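Local coordinates for Arf-GAP with coiled-coil, ANK repeat and PH domain-containing protein 2 (Homo sapiens, PDB 6IF3), which activates GTP hydrolysis by the small GTPase ARF6 and uses its ankyrin repeats, the part present here, to interact with RAB35, at residues Val71-Leu82 with Arg100-Glu110. Sequence-based numbering, arbitrary orientation.
Sequences VNQRDVQGRGPL and RGANQHATDEE
Asn-72 OD1 accepts the backbone N-H of Asn-103 in a nearly straight bond (2.8 Å, 178°). The two side-chain amides stand almost perpendicular. Beside them the contact is apolar and partly buried. Val-71 CG2 and Leu-82 CD2 both meet Ala-102 CB, and Leu-82 CD2 also packs on Gln-104 CB at 3.6 Å. Phe-97 of helix 91-99 adds to this core.

The hairpin ends are tight but polar. Gly-78 CA and Asp-108 CA are 4.3 Å apart. Gln-77 O takes the N-H of Glu-109 at 2.9 Å. Arg-79 runs alongside buried Asp-108, and its NE forms a salt bridge to OD2 (3.1 Å), on the anti side of the carboxylate. Asp-108 OD1 instead bonds to Lys-112 N.

The solvent side holds exposed Arg-74, Glu-109 and Glu-110. Arg-74 reaches across with CG to NE extended (chi2 163°, chi3 -176°). Its NH1 bridges Gly-78 O and Thr-107 O, while Ala-106 CB lies over one guanidinium face. A water joins Arg-79 NH2, Asp-108 OD2 and Glu-110 OE1.

A leucine in place of Arg-79 would probably leave both carboxylates without their shared cation.

Between these consecutive ankyrin hairpin loops, Arg-79 thus probably balances two acids, while main-chain N-H bonds fix the register.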
loop_
_atom_site.group_PDB
_atom_site.type_symbol
_atom_site.label_atom_id
_atom_site.label_comp_id
_atom_site.label_asym_id
_atom_site.label_seq_id
_atom_site.Cartn_x
_atom_site.Cartn_y
_atom_site.Cartn_z
ATOM N N VAL A 71 -11.551 14.367 13.689
ATOM C CA VAL A 71 -11.490 13.183 12.811
ATOM C C VAL A 71 -11.108 11.936 13.604
ATOM O O VAL A 71 -11.332 10.828 13.149
ATOM C CB VAL A 71 -10.512 13.437 11.650
ATOM C CG1 VAL A 71 -9.064 13.362 12.118
ATOM C CG2 VAL A 71 -10.795 12.476 10.474
ATOM N N ASN A 72 -10.584 12.110 14.816
ATOM C CA ASN A 72 -10.104 10.952 15.568
ATOM C C ASN A 72 -11.021 10.536 16.721
ATOM O O ASN A 72 -10.731 9.526 17.373
ATOM C CB ASN A 72 -8.721 11.222 16.141
ATOM C CG ASN A 72 -7.658 11.273 15.093
ATOM O OD1 ASN A 72 -7.662 10.479 14.158
ATOM N ND2 ASN A 72 -6.728 12.188 15.249
ATOM N N GLN A 73 -12.066 11.314 17.021
ATOM C CA GLN A 73 -12.798 11.100 18.274
ATOM C C GLN A 73 -13.471 9.741 18.253
ATOM O O GLN A 73 -14.167 9.384 17.278
ATOM C CB GLN A 73 -13.846 12.200 18.513
ATOM C CG GLN A 73 -14.559 12.040 19.869
ATOM C CD GLN A 73 -15.483 13.186 20.128
ATOM O OE1 GLN A 73 -15.181 14.323 19.747
ATOM N NE2 GLN A 73 -16.629 12.903 20.726
ATOM N N ARG A 74 -13.294 9.000 19.338
ATOM C CA ARG A 74 -13.734 7.606 19.419
ATOM C C ARG A 74 -15.051 7.411 20.134
ATOM O O ARG A 74 -15.390 8.174 21.070
ATOM C CB ARG A 74 -12.669 6.768 20.165
ATOM C CG ARG A 74 -11.235 6.958 19.655
ATOM C CD ARG A 74 -10.275 6.450 20.678
ATOM N NE ARG A 74 -8.854 6.644 20.394
ATOM C CZ ARG A 74 -8.004 5.639 20.162
ATOM N NH1 ARG A 74 -8.476 4.404 20.118
ATOM N NH2 ARG A 74 -6.693 5.861 20.014
ATOM N N ASP A 75 -15.757 6.341 19.756
ATOM C CA ASP A 75 -16.875 5.862 20.590
ATOM C C ASP A 75 -16.340 5.143 21.838
ATOM O O ASP A 75 -15.106 5.070 22.063
ATOM C CB ASP A 75 -17.837 4.958 19.799
ATOM C CG ASP A 75 -17.188 3.687 19.275
ATOM O OD1 ASP A 75 -16.196 3.216 19.862
ATOM O OD2 ASP A 75 -17.734 3.121 18.285
ATOM N N VAL A 76 -17.248 4.628 22.673
ATOM C CA VAL A 76 -16.832 4.099 23.954
ATOM C C VAL A 76 -16.054 2.780 23.822
ATOM O O VAL A 76 -15.384 2.375 24.772
ATOM C CB VAL A 76 -18.068 3.967 24.906
ATOM C CG1 VAL A 76 -18.883 2.719 24.639
ATOM C CG2 VAL A 76 -17.648 4.045 26.400
ATOM N N GLN A 77 -16.100 2.172 22.629
ATOM C CA GLN A 77 -15.299 0.979 22.329
ATOM C C GLN A 77 -13.930 1.351 21.761
ATOM O O GLN A 77 -13.169 0.469 21.343
ATOM C CB GLN A 77 -16.045 0.073 21.338
ATOM C CG GLN A 77 -17.170 -0.752 22.009
ATOM C CD GLN A 77 -18.461 0.031 22.179
ATOM O OE1 GLN A 77 -18.767 0.921 21.382
ATOM N NE2 GLN A 77 -19.234 -0.309 23.226
ATOM N N GLY A 78 -13.641 2.652 21.758
ATOM C CA GLY A 78 -12.364 3.186 21.288
ATOM C C GLY A 78 -12.226 3.267 19.782
ATOM O O GLY A 78 -11.091 3.374 19.262
ATOM N N ARG A 79 -13.358 3.230 19.077
ATOM C CA ARG A 79 -13.363 3.189 17.616
ATOM C C ARG A 79 -13.700 4.551 17.049
ATOM O O ARG A 79 -14.795 5.062 17.332
ATOM C CB ARG A 79 -14.384 2.162 17.119
ATOM C CG ARG A 79 -14.071 0.740 17.587
ATOM C CD ARG A 79 -15.265 -0.180 17.461
ATOM N NE ARG A 79 -14.870 -1.545 17.795
ATOM C CZ ARG A 79 -15.682 -2.484 18.262
ATOM N NH1 ARG A 79 -16.966 -2.207 18.479
ATOM N NH2 ARG A 79 -15.205 -3.704 18.517
ATOM N N GLY A 80 -12.812 5.121 16.228
ATOM C CA GLY A 80 -13.060 6.395 15.573
ATOM C C GLY A 80 -13.633 6.225 14.181
ATOM O O GLY A 80 -13.920 5.124 13.764
ATOM N N PRO A 81 -13.858 7.335 13.481
ATOM C CA PRO A 81 -14.418 7.360 12.128
ATOM C C PRO A 81 -13.617 6.465 11.180
ATOM O O PRO A 81 -14.234 5.721 10.405
ATOM C CB PRO A 81 -14.318 8.837 11.744
ATOM C CG PRO A 81 -14.516 9.561 13.085
ATOM C CD PRO A 81 -13.750 8.689 14.064
ATOM N N LEU A 82 -12.295 6.515 11.231
ATOM C CA LEU A 82 -11.535 5.684 10.313
ATOM C C LEU A 82 -11.732 4.186 10.574
ATOM O O LEU A 82 -11.846 3.413 9.632
ATOM C CB LEU A 82 -10.048 6.045 10.387
ATOM C CG LEU A 82 -9.102 5.224 9.494
ATOM C CD1 LEU A 82 -9.441 5.271 8.015
ATOM C CD2 LEU A 82 -7.631 5.665 9.748
ATOM N N ARG A 100 -7.132 13.931 5.755
ATOM C CA ARG A 100 -7.435 14.925 6.785
ATOM C C ARG A 100 -6.730 14.654 8.111
ATOM O O ARG A 100 -7.118 15.192 9.144
ATOM C CB ARG A 100 -8.945 15.014 7.001
ATOM C CG ARG A 100 -9.676 15.649 5.837
ATOM C CD ARG A 100 -9.052 16.978 5.437
ATOM N NE ARG A 100 -8.829 17.047 3.996
ATOM C CZ ARG A 100 -9.798 17.214 3.106
ATOM N NH1 ARG A 100 -11.053 17.353 3.511
ATOM N NH2 ARG A 100 -9.517 17.241 1.815
ATOM N N GLY A 101 -5.699 13.815 8.086
ATOM C CA GLY A 101 -4.843 13.594 9.251
ATOM C C GLY A 101 -5.338 12.596 10.296
ATOM O O GLY A 101 -4.872 12.582 11.441
ATOM N N ALA A 102 -6.300 11.764 9.929
ATOM C CA ALA A 102 -6.738 10.703 10.833
ATOM C C ALA A 102 -5.583 9.819 11.287
ATOM O O ALA A 102 -4.675 9.478 10.491
ATOM C CB ALA A 102 -7.807 9.860 10.179
ATOM N N ASN A 103 -5.614 9.455 12.565
ATOM C CA ASN A 103 -4.612 8.555 13.157
ATOM C C ASN A 103 -4.915 7.099 12.838
ATOM O O ASN A 103 -5.831 6.486 13.404
ATOM C CB ASN A 103 -4.569 8.773 14.671
ATOM C CG ASN A 103 -3.658 7.807 15.365
ATOM O OD1 ASN A 103 -2.766 7.239 14.737
ATOM N ND2 ASN A 103 -3.821 7.664 16.685
ATOM N N GLN A 104 -4.183 6.542 11.878
ATOM C CA GLN A 104 -4.478 5.167 11.488
ATOM C C GLN A 104 -3.786 4.169 12.398
ATOM O O GLN A 104 -3.972 2.963 12.258
ATOM C CB GLN A 104 -4.090 4.914 10.043
ATOM C CG GLN A 104 -2.581 4.846 9.776
ATOM C CD GLN A 104 -2.314 4.170 8.461
ATOM O OE1 GLN A 104 -2.405 2.941 8.345
ATOM N NE2 GLN A 104 -2.020 4.969 7.442
ATOM N N HIS A 105 -2.987 4.666 13.334
ATOM C CA HIS A 105 -2.302 3.788 14.293
ATOM C C HIS A 105 -3.185 3.504 15.521
ATOM O O HIS A 105 -2.876 2.589 16.293
ATOM C CB HIS A 105 -0.972 4.419 14.689
ATOM C CG HIS A 105 -0.084 4.641 13.506
ATOM N ND1 HIS A 105 0.709 3.645 12.980
ATOM C CD2 HIS A 105 0.050 5.705 12.680
ATOM C CE1 HIS A 105 1.340 4.107 11.916
ATOM N NE2 HIS A 105 0.957 5.355 11.712
ATOM N N ALA A 106 -4.260 4.276 15.672
ATOM C CA ALA A 106 -5.190 4.095 16.789
ATOM C C ALA A 106 -5.722 2.669 16.828
ATOM O O ALA A 106 -6.132 2.125 15.792
ATOM C CB ALA A 106 -6.363 5.097 16.667
ATOM N N THR A 107 -5.702 2.042 18.000
ATOM C CA THR A 107 -6.356 0.742 18.148
ATOM C C THR A 107 -7.571 0.866 19.040
ATOM O O THR A 107 -7.595 1.701 19.949
ATOM C CB THR A 107 -5.447 -0.330 18.747
ATOM O OG1 THR A 107 -4.984 0.077 20.048
ATOM C CG2 THR A 107 -4.241 -0.609 17.857
ATOM N N ASP A 108 -8.584 0.045 18.790
ATOM C CA ASP A 108 -9.775 0.117 19.619
ATOM C C ASP A 108 -9.522 -0.657 20.929
ATOM O O ASP A 108 -8.394 -1.082 21.218
ATOM C CB ASP A 108 -11.009 -0.405 18.871
ATOM C CG ASP A 108 -10.946 -1.891 18.527
ATOM O OD1 ASP A 108 -9.987 -2.603 18.909
ATOM O OD2 ASP A 108 -11.918 -2.384 17.891
ATOM N N GLU A 109 -10.561 -0.798 21.751
ATOM C CA GLU A 109 -10.383 -1.461 23.045
ATOM C C GLU A 109 -10.062 -2.961 22.907
ATOM O O GLU A 109 -9.582 -3.583 23.845
ATOM C CB GLU A 109 -11.614 -1.270 23.927
ATOM C CG GLU A 109 -11.708 0.131 24.567
ATOM C CD GLU A 109 -10.553 0.440 25.555
ATOM O OE1 GLU A 109 -10.117 -0.449 26.307
ATOM O OE2 GLU A 109 -10.034 1.575 25.528
ATOM N N GLU A 110 -10.309 -3.536 21.740
ATOM C CA GLU A 110 -9.919 -4.917 21.486
ATOM C C GLU A 110 -8.511 -5.029 20.907
ATOM O O GLU A 110 -8.031 -6.135 20.654
ATOM C CB GLU A 110 -10.910 -5.575 20.537
ATOM C CG GLU A 110 -12.223 -5.836 21.170
ATOM C CD GLU A 110 -13.061 -6.758 20.335
ATOM O OE1 GLU A 110 -12.831 -6.805 19.107
ATOM O OE2 GLU A 110 -13.917 -7.468 20.913
HETATM O O HOH W 1 -8.402 7.083 14.037
HETATM O O HOH W 2 -13.056 -2.282 20.905
HETATM O O HOH W 3 -12.804 -4.651 17.214
#